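Local coordinates for protein ribonucleoside triphosphate reductase (Lactobacillus leichmannii, PDB 1L1L) that catalyses the adenosylcobalamin-dependent reduction of ribonucleoside triphosphates to 2'-deoxyribonucleoside triphosphates, as an allosterically regulated monomeric class II ribonucleotide reductase, at residues 22-27 against 555-559; 91-96 against 422-428. All blocks are in the same frame, centred on the assembly; numbering follows the deposited sequence.

Interaction 1. Residues 22-27 against 555-559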
loop_
_atom_site.group_PDB
_atom_site.type_symbol
_atom_site.label_atom_id
_atom_site.label_comp_id
_atom_site.label_asym_id
_atom_site.label_seq_id
_atom_site.Cartn_x
_atom_site.Cartn_y
_atom_site.Cartn_z
ATOM N N HIS A 22 -2.380 -20.341 12.410
ATOM C CA HIS A 22 -1.527 -20.941 11.397
ATOM C C HIS A 22 -0.353 -20.006 11.091
ATOM O O HIS A 22 -0.280 -19.419 10.012
ATOM C CB HIS A 22 -2.347 -21.200 10.125
ATOM C CG HIS A 22 -1.631 -22.003 9.086
ATOM N ND1 HIS A 22 -0.610 -21.486 8.315
ATOM C CD2 HIS A 22 -1.808 -23.277 8.668
ATOM C CE1 HIS A 22 -0.193 -22.406 7.466
ATOM N NE2 HIS A 22 -0.904 -23.503 7.658
ATOM N N TRP A 23 0.550 -19.858 12.057
ATOM C CA TRP A 23 1.720 -18.999 11.884
ATOM C C TRP A 23 2.717 -19.600 10.901
ATOM O O TRP A 23 2.920 -20.820 10.864
ATOM C CB TRP A 23 2.453 -18.795 13.214
ATOM C CG TRP A 23 1.710 -18.038 14.282
ATOM C CD1 TRP A 23 1.360 -18.508 15.517
ATOM C CD2 TRP A 23 1.348 -16.647 14.268
ATOM N NE1 TRP A 23 0.819 -17.497 16.277
ATOM C CE2 TRP A 23 0.800 -16.344 15.535
ATOM C CE3 TRP A 23 1.440 -15.625 13.308
ATOM C CZ2 TRP A 23 0.345 -15.064 15.873
ATOM C CZ3 TRP A 23 0.988 -14.348 13.645
ATOM C CH2 TRP A 23 0.448 -14.081 14.917
ATOM N N GLY A 24 3.348 -18.741 10.104
ATOM C CA GLY A 24 4.355 -19.221 9.181
ATOM C C GLY A 24 5.616 -19.291 10.021
ATOM O O GLY A 24 5.602 -18.839 11.166
ATOM N N LYS A 25 6.696 -19.855 9.491
ATOM C CA LYS A 25 7.935 -19.938 10.259
ATOM C C LYS A 25 8.413 -18.567 10.743
ATOM O O LYS A 25 9.089 -18.476 11.765
ATOM C CB LYS A 25 9.034 -20.613 9.431
ATOM C CG LYS A 25 8.831 -22.118 9.228
ATOM C CD LYS A 25 8.901 -22.876 10.542
ATOM C CE LYS A 25 8.585 -24.356 10.348
ATOM N NZ LYS A 25 9.611 -25.035 9.503
ATOM N N LEU A 26 8.044 -17.502 10.030
ATOM C CA LEU A 26 8.451 -16.141 10.414
ATOM C C LEU A 26 7.251 -15.372 10.966
ATOM O O LEU A 26 7.375 -14.220 11.383
ATOM C CB LEU A 26 8.983 -15.358 9.195
ATOM C CG LEU A 26 9.859 -16.016 8.128
ATOM C CD1 LEU A 26 10.171 -15.014 7.016
ATOM C CD2 LEU A 26 11.135 -16.495 8.748
ATOM N N GLY A 27 6.090 -16.022 10.961
ATOM C CA GLY A 27 4.860 -15.388 11.409
ATOM C C GLY A 27 4.770 -14.664 12.738
ATOM O O GLY A 27 4.546 -13.455 12.780
ATOM N N LYS A 555 3.454 -13.057 5.383
ATOM C CA LYS A 555 4.488 -13.691 6.202
ATOM C C LYS A 555 3.887 -14.189 7.515
ATOM O O LYS A 555 4.352 -15.176 8.077
ATOM C CB LYS A 555 5.630 -12.718 6.506
ATOM C CG LYS A 555 6.437 -12.336 5.278
ATOM C CD LYS A 555 7.449 -11.256 5.611
ATOM C CE LYS A 555 8.002 -10.622 4.344
ATOM N NZ LYS A 555 8.800 -9.403 4.661
ATOM N N LEU A 556 2.859 -13.504 7.998
ATOM C CA LEU A 556 2.201 -13.918 9.240
ATOM C C LEU A 556 1.734 -15.369 9.140
ATOM O O LEU A 556 1.902 -16.155 10.077
ATOM C CB LEU A 556 0.986 -13.036 9.539
ATOM C CG LEU A 556 1.200 -11.576 9.943
ATOM C CD1 LEU A 556 -0.138 -10.976 10.378
ATOM C CD2 LEU A 556 2.183 -11.493 11.088
ATOM N N ALA A 557 1.167 -15.718 7.990
ATOM C CA ALA A 557 0.639 -17.059 7.752
ATOM C C ALA A 557 1.547 -17.955 6.937
ATOM O O ALA A 557 1.200 -19.098 6.666
ATOM C CB ALA A 557 -0.719 -16.952 7.074
ATOM N N GLY A 558 2.708 -17.439 6.538
ATOM C CA GLY A 558 3.635 -18.225 5.742
ATOM C C GLY A 558 3.088 -18.593 4.370
ATOM O O GLY A 558 3.449 -19.631 3.808
ATOM N N ALA A 559 2.223 -17.746 3.823
ATOM C CA ALA A 559 1.629 -18.013 2.517
ATOM C C ALA A 559 2.412 -17.369 1.371
ATOM O O ALA A 559 3.183 -16.432 1.594
ATOM C CB ALA A 559 0.190 -17.509 2.501
HETATM O O HOH W 1 6.371 -17.021 7.682
#

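Interaction 2. Residues 91-96 against 422-428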
loop_
_atom_site.group_PDB
_atom_site.type_symbol
_atom_site.label_atom_id
_atom_site.label_comp_id
_atom_site.label_asym_id
_atom_site.label_seq_id
_atom_site.Cartn_x
_atom_site.Cartn_y
_atom_site.Cartn_z
ATOM N N GLY A 91 -7.130 -17.464 13.459
ATOM C CA GLY A 91 -6.547 -18.645 12.853
ATOM C C GLY A 91 -5.688 -18.333 11.642
ATOM O O GLY A 91 -5.036 -19.221 11.089
ATOM N N LEU A 92 -5.708 -17.072 11.221
ATOM C CA LEU A 92 -4.915 -16.617 10.078
ATOM C C LEU A 92 -5.371 -17.159 8.729
ATOM O O LEU A 92 -4.597 -17.189 7.769
ATOM C CB LEU A 92 -3.435 -16.942 10.306
ATOM C CG LEU A 92 -2.783 -16.081 11.395
ATOM C CD1 LEU A 92 -1.363 -16.564 11.668
ATOM C CD2 LEU A 92 -2.775 -14.609 10.954
ATOM N N GLY A 93 -6.632 -17.577 8.647
ATOM C CA GLY A 93 -7.157 -18.079 7.393
ATOM C C GLY A 93 -7.492 -16.909 6.482
ATOM O O GLY A 93 -7.683 -17.070 5.279
ATOM N N ALA A 94 -7.574 -15.729 7.082
ATOM C CA ALA A 94 -7.876 -14.497 6.370
ATOM C C ALA A 94 -7.500 -13.363 7.309
ATOM O O ALA A 94 -7.371 -13.574 8.510
ATOM C CB ALA A 94 -9.361 -14.427 6.012
ATOM N N THR A 95 -7.308 -12.164 6.770
ATOM C CA THR A 95 -6.933 -11.034 7.609
ATOM C C THR A 95 -7.152 -9.695 6.916
ATOM O O THR A 95 -7.192 -9.625 5.696
ATOM C CB THR A 95 -5.447 -11.130 8.001
ATOM O OG1 THR A 95 -5.093 -10.051 8.875
ATOM C CG2 THR A 95 -4.588 -11.052 6.764
ATOM N N PRO A 96 -7.336 -8.618 7.694
ATOM C CA PRO A 96 -7.526 -7.325 7.039
ATOM C C PRO A 96 -6.128 -6.828 6.672
ATOM O O PRO A 96 -5.147 -7.562 6.837
ATOM C CB PRO A 96 -8.182 -6.478 8.118
ATOM C CG PRO A 96 -7.612 -7.038 9.371
ATOM C CD PRO A 96 -7.636 -8.527 9.133
ATOM N N PHE A 422 -8.986 -6.569 1.906
ATOM C CA PHE A 422 -9.086 -7.643 2.878
ATOM C C PHE A 422 -8.444 -8.826 2.187
ATOM O O PHE A 422 -8.746 -9.104 1.033
ATOM C CB PHE A 422 -10.538 -7.962 3.196
ATOM C CG PHE A 422 -10.699 -8.806 4.416
ATOM C CD1 PHE A 422 -10.776 -8.221 5.670
ATOM C CD2 PHE A 422 -10.726 -10.191 4.315
ATOM C CE1 PHE A 422 -10.880 -9.008 6.823
ATOM C CE2 PHE A 422 -10.826 -10.992 5.465
ATOM C CZ PHE A 422 -10.902 -10.389 6.713
ATOM N N GLU A 423 -7.555 -9.524 2.883
ATOM C CA GLU A 423 -6.870 -10.651 2.276
ATOM C C GLU A 423 -7.272 -12.025 2.813
ATOM O O GLU A 423 -7.370 -12.242 4.024
ATOM C CB GLU A 423 -5.360 -10.468 2.409
ATOM C CG GLU A 423 -4.561 -11.326 1.454
ATOM C CD GLU A 423 -3.316 -10.613 0.943
ATOM O OE1 GLU A 423 -2.505 -10.169 1.782
ATOM O OE2 GLU A 423 -3.149 -10.502 -0.293
ATOM N N VAL A 424 -7.501 -12.937 1.881
ATOM C CA VAL A 424 -7.883 -14.300 2.194
ATOM C C VAL A 424 -6.836 -15.274 1.658
ATOM O O VAL A 424 -6.288 -15.097 0.563
ATOM C CB VAL A 424 -9.267 -14.623 1.593
ATOM C CG1 VAL A 424 -9.635 -16.090 1.863
ATOM C CG2 VAL A 424 -10.311 -13.696 2.208
ATOM N N PHE A 425 -6.529 -16.284 2.464
ATOM C CA PHE A 425 -5.566 -17.308 2.096
ATOM C C PHE A 425 -6.375 -18.604 1.968
ATOM O O PHE A 425 -6.556 -19.337 2.948
ATOM C CB PHE A 425 -4.507 -17.468 3.191
ATOM C CG PHE A 425 -3.791 -16.191 3.553
ATOM C CD1 PHE A 425 -3.048 -15.495 2.604
ATOM C CD2 PHE A 425 -3.840 -15.699 4.853
ATOM C CE1 PHE A 425 -2.359 -14.317 2.957
ATOM C CE2 PHE A 425 -3.163 -14.533 5.213
ATOM C CZ PHE A 425 -2.419 -13.839 4.258
ATOM N N PRO A 426 -6.888 -18.887 0.763
ATOM C CA PRO A 426 -7.694 -20.077 0.458
ATOM C C PRO A 426 -7.207 -21.392 1.073
ATOM O O PRO A 426 -7.966 -22.068 1.771
ATOM C CB PRO A 426 -7.693 -20.109 -1.068
ATOM C CG PRO A 426 -7.740 -18.653 -1.413
ATOM C CD PRO A 426 -6.751 -18.027 -0.432
ATOM N N LEU A 427 -5.957 -21.762 0.811
ATOM C CA LEU A 427 -5.419 -23.006 1.351
ATOM C C LEU A 427 -5.513 -23.069 2.872
ATOM O O LEU A 427 -5.991 -24.062 3.436
ATOM C CB LEU A 427 -3.964 -23.197 0.918
ATOM C CG LEU A 427 -3.337 -24.553 1.250
ATOM C CD1 LEU A 427 -4.204 -25.679 0.689
ATOM C CD2 LEU A 427 -1.931 -24.624 0.662
ATOM N N ILE A 428 -5.073 -22.006 3.538
ATOM C CA ILE A 428 -5.101 -21.960 4.992
ATOM C C ILE A 428 -6.516 -21.929 5.575
ATOM O O ILE A 428 -6.801 -22.599 6.574
ATOM C CB ILE A 428 -4.295 -20.755 5.510
ATOM C CG1 ILE A 428 -2.840 -20.877 5.035
ATOM C CG2 ILE A 428 -4.358 -20.697 7.026
ATOM C CD1 ILE A 428 -1.979 -19.696 5.389
#

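Interaction 1. Residues 22-27 against 555-559
The carbonyl oxygen L556 O collects donors of several kinds from the 22-27 loop. G24 N gives it a conventional hydrogen bond, at 3.0 Å, approaching from above the carbonyl plane, 41° out of it. CA-H groups of W23 and G27 add to the grip, with G27 CA 3.3 Å from L556 O, and the indole meets the same oxygen by its edge, W23 CE3 lying 3.3 Å away. The example shows how a helix end offers its last carbonyls to a passing loop: helix 551-557 stops in a Schellman motif whose C-prime residue is G558, with positive phi. Two glycines meet where G24 CA lies 3.7 Å from G558 CA, too near for a beta carbon on either; the CA atoms of G27 and L556 come equally close. A water joins the segments, donating to K555 O at 2.8 Å and accepting from L26 N. The imidazole of H22 bonds weakly, through ND1, to A557 O, which lies in the ring plane at its edge; with CG anti to the backbone N (chi1 -171°), the ring swings round to bring ND1 to that oxygen. H22 O is buried without a conventional partner in the model, but the CA-H of A557 points at it. The side chains of W23 and L556 run alongside each other in the same direction, and W23 CZ3 rests 4.0 Å from L556 CD2.

Interaction 2. Residues 91-96 against 422-428
The phenyl ring of F422 carries the carbonyl of T95 on one face, with T95 O 3.6 Å above the ring plane and over its centre. Round the rest of this ring, F422 CE2 touches A94 CB at 3.8 Å, while P96 crosses it at a slant. A chi1 of -166°, placing CG anti to the backbone N, is what carries the ring beneath the T95-P96 peptide. The second ring, that of F425, is met at its edge by L92 O, 3.4 Å from F425 CD2, and more obliquely by T95 CG2. These aromatic contacts flank a short antiparallel pairing: strand 94-96 is an outer strand of a mixed four-stranded sheet and runs at 167° to its neighbour, 422-424. T95 and E423 form its hydrogen-bonded pair, T95 N giving to E423 O at 2.7 Å and E423 N to T95 O at 2.8 Å, each nearly straight on to its carbonyl. T95 O therefore meets a donor and an aromatic face at once. A94 faces V424 in a non-hydrogen-bonded pair, and on their side of the sheet A94 CB packs against V424 CG2. On the other side E423 bends away, its OE2 bonded to S473. Two helix ends meet just beyond the strands. L92, with positive phi, closes helix 72-90 in a Schellman motif, while F425 sits at the N-cap position of helix 426-431; its N donates to G93 O at 3.1 Å, and I428 CG2 packs 3.6 Å from L92 O.

From the N terminus, the loop following helix 9-18 supplies residues 22-27, and helix 72-90 then leads into 91-96. Both pair with segments far along the chain: 422-428 comes back to close interaction 2 after some 325 residues, and 555-559 closes interaction 1 after some 527. The smaller loop lies wholly within the larger, and the two do not cross. The contacts have centres about 11 Å apart and share a boundary, where H22 N and G91 O probably form a hydrogen bond, the indole of W23 packs on L92, and A557 CB meets I428 CD1. Together they join the N-terminal helical region to a four-stranded sheet and to the end of helix 551-557.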